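Local coordinates for protein putative isomerase YbhH (PDB 6OTV) that is of uncertain precise function but probably acts as an isomerase of the PrpF family, at residues N95-S98 with G99-A102; F103-N107 with G108-A112; R275-I279 with T280-A284. All blocks are in the same frame, centred on the assembly; numbering follows the deposited sequence.

Interactions 1 and 2 follow one another along helix 94-106, while interaction 3 opens helix 279-290. The buried N-terminal half of the first helix, in interaction 1, mixes short backbone turns, two bridging waters and an asparagine bound to phosphate. Interaction 2 ends the same helix at the surface, where a glycine with positive phi turns the chain aside and apolar branches close over the turn. Interaction 3 is buried like interaction 1 and binds the same phosphate, but through a backbone N-H and without a side-chain donor. Residues 95-102 and 275-284 meet beside that anion, whereas interactions 2 and 3 are about 17 Å apart at their nearest atoms.

Interaction 1: N95-S98 with G99-A102; sequences NMLS and GVGA. With PO4 (phosphate ion), chain I.
Leu97 O is held by two donors, the backbone N of Val100 at 3.1 Å and a water at 2.9 Å that passes the link on to Gly101 N. The Val100 N-H comes from well above the carbonyl plane, as expected of a tight i to i+3 turn. Gly99 N makes the same kind of bond to Met96 O (3.0 Å). Two residues before Leu97, Asn95 O takes both Ser98 N and, at 2.7 Å, Ser98 OG, which arrive from the same face of its plane; a chi1 of -41° swings the hydroxyl back beside its own backbone N to reach it. A second water joins Ser98 O to Ala102 N, and the two waters thus stand in for two i to i+4 bonds where the helix is kinked. On the apolar side Val100 CG2 lies 4.3 Å from Leu97 CD1, and both side chains pack on Tyr75 and Ile121. At the start of the helix Asn95 ND2 points almost straight at phosphate O2 (2.7 Å, 175°), and its backbone N adds a weak bond to the same oxygen. OD1 accepts from Arg337 and Thr13 N, which fixes the rotation of the carboxamide. Gly94 N and Ile279 N also donate to the ion, probably from the crystallisation liquor; its site at the start of a buried helix is consistent with the interdomain active-site cleft of the diaminopimelate epimerase-like fold.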
# COMPACT_ATOMS: atom_id res chain seq x y z
N ASN A 95 -19.90 4.18 -2.77
CA ASN A 95 -20.90 4.03 -1.71
C ASN A 95 -20.99 2.59 -1.23
O ASN A 95 -21.02 2.35 -0.02
CB ASN A 95 -22.25 4.55 -2.21
CG ASN A 95 -22.30 6.06 -2.23
OD1 ASN A 95 -22.59 6.69 -1.22
ND2 ASN A 95 -22.00 6.64 -3.38
N MET A 96 -21.04 1.63 -2.15
CA MET A 96 -20.99 0.23 -1.73
C MET A 96 -19.68 -0.08 -1.02
O MET A 96 -19.64 -0.95 -0.14
CB MET A 96 -21.18 -0.70 -2.94
CG MET A 96 -22.58 -0.66 -3.51
SD MET A 96 -23.81 -1.44 -2.44
CE MET A 96 -23.50 -3.18 -2.77
N LEU A 97 -18.61 0.62 -1.38
CA LEU A 97 -17.33 0.48 -0.68
C LEU A 97 -17.49 0.72 0.81
O LEU A 97 -16.75 0.13 1.62
CB LEU A 97 -16.32 1.44 -1.29
CG LEU A 97 -14.89 1.48 -0.76
CD1 LEU A 97 -14.21 0.13 -0.95
CD2 LEU A 97 -14.12 2.58 -1.46
N SER A 98 -18.46 1.56 1.21
CA SER A 98 -18.65 1.88 2.62
C SER A 98 -18.96 0.64 3.45
O SER A 98 -18.68 0.62 4.65
CB SER A 98 -19.78 2.90 2.78
OG SER A 98 -19.71 3.89 1.78
N GLY A 99 -19.56 -0.39 2.84
CA GLY A 99 -19.91 -1.58 3.59
C GLY A 99 -18.86 -2.68 3.60
O GLY A 99 -18.99 -3.63 4.37
N VAL A 100 -17.82 -2.55 2.78
CA VAL A 100 -16.87 -3.65 2.60
C VAL A 100 -16.15 -3.96 3.91
O VAL A 100 -16.04 -5.12 4.32
CB VAL A 100 -15.88 -3.33 1.47
CG1 VAL A 100 -14.77 -4.37 1.42
CG2 VAL A 100 -16.60 -3.25 0.13
N GLY A 101 -15.65 -2.92 4.59
CA GLY A 101 -14.86 -3.13 5.79
C GLY A 101 -15.65 -3.81 6.89
O GLY A 101 -15.17 -4.77 7.51
N ALA A 102 -16.86 -3.32 7.16
CA ALA A 102 -17.69 -3.93 8.19
C ALA A 102 -18.08 -5.36 7.82
O ALA A 102 -18.16 -6.24 8.68
CB ALA A 102 -18.94 -3.08 8.43
P PO4 I . -20.58 6.26 -6.48
O1 PO4 I . -21.18 6.21 -7.86
O2 PO4 I . -21.27 5.26 -5.59
O3 PO4 I . -19.10 5.96 -6.55
O4 PO4 I . -20.77 7.64 -5.89
O HOH W 1 -15.78 -0.27 4.36
O HOH W 2 -17.41 -0.54 6.49

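Interaction 2: F103-N107 with G108-A112; sequences FAIEN and GLIAA
Asn107 brings the ND2 end of its carboxamide over one face of the Phe103 ring, with ND2 3.1 Å above the plane near the ring centre. The ring itself packs on Val7, Met9 and Ile63 of nearby strands. This fold-back accompanies a Schellman motif that ends helix 94-106, with Gly108 as the C-prime residue at a phi of 70°. Its two backbone bonds run from Leu109 N to Ala104 O (2.9 Å) and from Gly108 N to Ile105 O (3.2 Å). They differ in approach: the first donor lies only slightly off the Ala104 carbonyl plane, the second stands well above that of Ile105. Phe103 O is gripped twice by Asn107, whose backbone N and ND2 come from opposite faces of the carbonyl plane. The side-chain bond is nearly straight, at 178°, and lies in the plane of the amide, which fixes the rotation of that group and keeps its ND2 end over the ring, the amide itself standing tilted to it.

Beyond the turn the chain runs across the end of the helix. Leu109 CB sits 4.0 Å from Ala104 CB, and its CD1 reaches the same alanine. Arg118 of the second subunit packs on Ile110. With chi1 at 179° Ile110 sends CG1 anti to its backbone N and sets CG2 between N and the carbonyl carbon, where it meets Ile105 CG1 at 3.8 Å. The other branch of Ile105, CG2, touches Ala112 CB at 3.9 Å.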
# COMPACT_ATOMS: atom_id res chain seq x y z
N PHE A 103 -18.33 -5.60 6.53
CA PHE A 103 -18.66 -6.95 6.09
C PHE A 103 -17.48 -7.89 6.26
O PHE A 103 -17.65 -9.05 6.66
CB PHE A 103 -19.13 -6.92 4.63
CG PHE A 103 -19.50 -8.27 4.08
CD1 PHE A 103 -20.77 -8.78 4.29
CD2 PHE A 103 -18.59 -9.02 3.36
CE1 PHE A 103 -21.13 -10.03 3.78
CE2 PHE A 103 -18.93 -10.26 2.85
CZ PHE A 103 -20.21 -10.76 3.06
N ALA A 104 -16.27 -7.41 5.98
CA ALA A 104 -15.09 -8.26 6.12
C ALA A 104 -14.85 -8.64 7.57
O ALA A 104 -14.43 -9.77 7.87
CB ALA A 104 -13.86 -7.56 5.53
N ILE A 105 -15.11 -7.72 8.50
CA ILE A 105 -14.91 -8.00 9.91
C ILE A 105 -15.96 -8.99 10.41
O ILE A 105 -15.63 -9.95 11.13
CB ILE A 105 -14.92 -6.70 10.73
CG1 ILE A 105 -13.78 -5.78 10.27
CG2 ILE A 105 -14.81 -7.00 12.21
CD1 ILE A 105 -13.91 -4.35 10.74
N GLU A 106 -17.22 -8.79 10.04
CA GLU A 106 -18.27 -9.70 10.50
C GLU A 106 -18.11 -11.11 9.96
O GLU A 106 -18.61 -12.06 10.58
CB GLU A 106 -19.65 -9.15 10.13
CG GLU A 106 -20.03 -7.87 10.85
CD GLU A 106 -21.53 -7.62 10.82
OE1 GLU A 106 -22.28 -8.44 11.38
OE2 GLU A 106 -21.95 -6.61 10.22
N ASN A 107 -17.43 -11.28 8.82
CA ASN A 107 -17.25 -12.59 8.21
C ASN A 107 -15.85 -13.15 8.41
O ASN A 107 -15.44 -14.08 7.70
CB ASN A 107 -17.59 -12.52 6.71
CG ASN A 107 -19.07 -12.27 6.46
OD1 ASN A 107 -19.86 -13.20 6.36
ND2 ASN A 107 -19.44 -11.00 6.36
N GLY A 108 -15.09 -12.60 9.36
CA GLY A 108 -13.81 -13.17 9.73
C GLY A 108 -12.70 -13.05 8.70
O GLY A 108 -11.73 -13.81 8.76
N LEU A 109 -12.81 -12.12 7.76
CA LEU A 109 -11.74 -11.90 6.80
C LEU A 109 -10.58 -11.09 7.37
O LEU A 109 -9.51 -11.04 6.76
CB LEU A 109 -12.28 -11.20 5.55
CG LEU A 109 -13.41 -11.94 4.82
CD1 LEU A 109 -13.84 -11.16 3.59
CD2 LEU A 109 -12.97 -13.34 4.44
N ILE A 110 -10.78 -10.45 8.52
CA ILE A 110 -9.73 -9.68 9.18
C ILE A 110 -10.10 -9.56 10.65
O ILE A 110 -11.28 -9.46 11.01
CB ILE A 110 -9.55 -8.29 8.51
CG1 ILE A 110 -8.47 -7.48 9.23
CG2 ILE A 110 -10.87 -7.53 8.46
CD1 ILE A 110 -8.25 -6.11 8.64
N ALA A 111 -9.08 -9.57 11.51
CA ALA A 111 -9.30 -9.45 12.94
C ALA A 111 -9.63 -8.01 13.30
O ALA A 111 -9.08 -7.06 12.74
CB ALA A 111 -8.06 -9.91 13.71
N ALA A 112 -10.55 -7.85 14.26
CA ALA A 112 -10.96 -6.53 14.71
C ALA A 112 -10.03 -6.01 15.79
O ALA A 112 -9.52 -6.78 16.62
CB ALA A 112 -12.40 -6.57 15.24

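Interaction 3: R275-I279 with T280-A284; sequences RALAI and TGAIA. With PO4 (phosphate ion), chain I.
Ile279 and Ala282 meet in the first turn of helix 279-290, where the methyl of Ala282 rests 3.3 Å from Ile279 O. Ala278 holds the N-cap position but has no polar side chain to cap with; instead a phosphate lies at this helix N-terminus. Ile279 N donates to phosphate O4 at 3.0 Å and more weakly to O3. Its CG1, beside the backbone N at a chi1 of -60°, touches the same anion, 3.5 Å from O4. The partial positive charge of the helix start would favour the ion, whose other donors, Asn95 ND2 and Gly94 N, come from the start of helix 94-106. Two helix starts thus converge on one anion.

In Thr280 a chi1 of 59° puts the hydroxyl between its own backbone N and carbonyl carbon, which places OG1 4.0 Å from Ala278 CB. Ala282 is held by the two residues before the helix. Its N-H bonds to Ala278 O (2.8 Å) in the carbonyl plane, and its CB receives Leu277 CD2 at 3.7 Å; Leu317 and Val319 also pack on that methyl. The next bond of the helix runs from Ile283 N to Ile279 O (2.9 Å), while CG1 of Ile283 comes within 3.2 Å of that oxygen.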
# COMPACT_ATOMS: atom_id res chain seq x y z
N ARG A 275 -27.50 12.11 -11.44
CA ARG A 275 -28.45 12.71 -10.51
C ARG A 275 -27.78 13.18 -9.23
O ARG A 275 -28.33 14.05 -8.54
CB ARG A 275 -29.56 11.71 -10.18
CG ARG A 275 -30.28 11.15 -11.41
CD ARG A 275 -31.55 11.92 -11.72
NE ARG A 275 -32.71 11.37 -11.02
CZ ARG A 275 -33.16 11.80 -9.85
NH1 ARG A 275 -32.56 12.80 -9.23
NH2 ARG A 275 -34.22 11.23 -9.29
N ALA A 276 -26.62 12.62 -8.89
CA ALA A 276 -25.85 13.07 -7.74
C ALA A 276 -24.41 13.30 -8.17
O ALA A 276 -24.13 14.17 -9.01
CB ALA A 276 -25.93 12.06 -6.60
N LEU A 277 -23.48 12.52 -7.61
CA LEU A 277 -22.07 12.66 -7.93
C LEU A 277 -21.33 11.41 -7.49
O LEU A 277 -21.54 10.92 -6.38
CB LEU A 277 -21.46 13.90 -7.25
CG LEU A 277 -19.94 14.04 -7.36
CD1 LEU A 277 -19.51 14.24 -8.80
CD2 LEU A 277 -19.44 15.17 -6.48
N ALA A 278 -20.46 10.90 -8.36
CA ALA A 278 -19.65 9.74 -8.02
C ALA A 278 -18.53 10.14 -7.05
O ALA A 278 -17.97 11.24 -7.15
CB ALA A 278 -19.05 9.11 -9.27
N ILE A 279 -18.22 9.25 -6.11
CA ILE A 279 -17.16 9.51 -5.15
C ILE A 279 -15.84 9.76 -5.86
O ILE A 279 -15.09 10.68 -5.52
CB ILE A 279 -17.05 8.34 -4.15
CG1 ILE A 279 -18.36 8.17 -3.38
CG2 ILE A 279 -15.88 8.56 -3.20
CD1 ILE A 279 -18.76 9.39 -2.58
N THR A 280 -15.53 8.95 -6.88
CA THR A 280 -14.30 9.15 -7.64
C THR A 280 -14.29 10.51 -8.32
O THR A 280 -13.27 11.20 -8.33
CB THR A 280 -14.12 8.03 -8.66
OG1 THR A 280 -15.24 8.00 -9.55
CG2 THR A 280 -13.99 6.68 -7.96
N GLY A 281 -15.43 10.91 -8.89
CA GLY A 281 -15.52 12.25 -9.44
C GLY A 281 -15.31 13.32 -8.39
O GLY A 281 -14.68 14.35 -8.65
N ALA A 282 -15.82 13.09 -7.18
CA ALA A 282 -15.63 14.05 -6.10
C ALA A 282 -14.15 14.18 -5.74
O ALA A 282 -13.68 15.28 -5.40
CB ALA A 282 -16.46 13.65 -4.88
N ILE A 283 -13.41 13.08 -5.81
CA ILE A 283 -11.97 13.14 -5.54
C ILE A 283 -11.29 14.04 -6.57
O ILE A 283 -10.47 14.90 -6.22
CB ILE A 283 -11.36 11.73 -5.54
CG1 ILE A 283 -12.09 10.81 -4.56
CG2 ILE A 283 -9.87 11.79 -5.23
CD1 ILE A 283 -12.19 11.36 -3.16
N ALA A 284 -11.61 13.84 -7.85
CA ALA A 284 -10.95 14.59 -8.91
C ALA A 284 -11.26 16.08 -8.82
O ALA A 284 -10.36 16.92 -8.92
CB ALA A 284 -11.37 14.04 -10.27
P PO4 I . -20.58 6.26 -6.48
O1 PO4 I . -21.18 6.21 -7.86
O2 PO4 I . -21.27 5.26 -5.59
O3 PO4 I . -19.10 5.96 -6.55
O4 PO4 I . -20.77 7.64 -5.89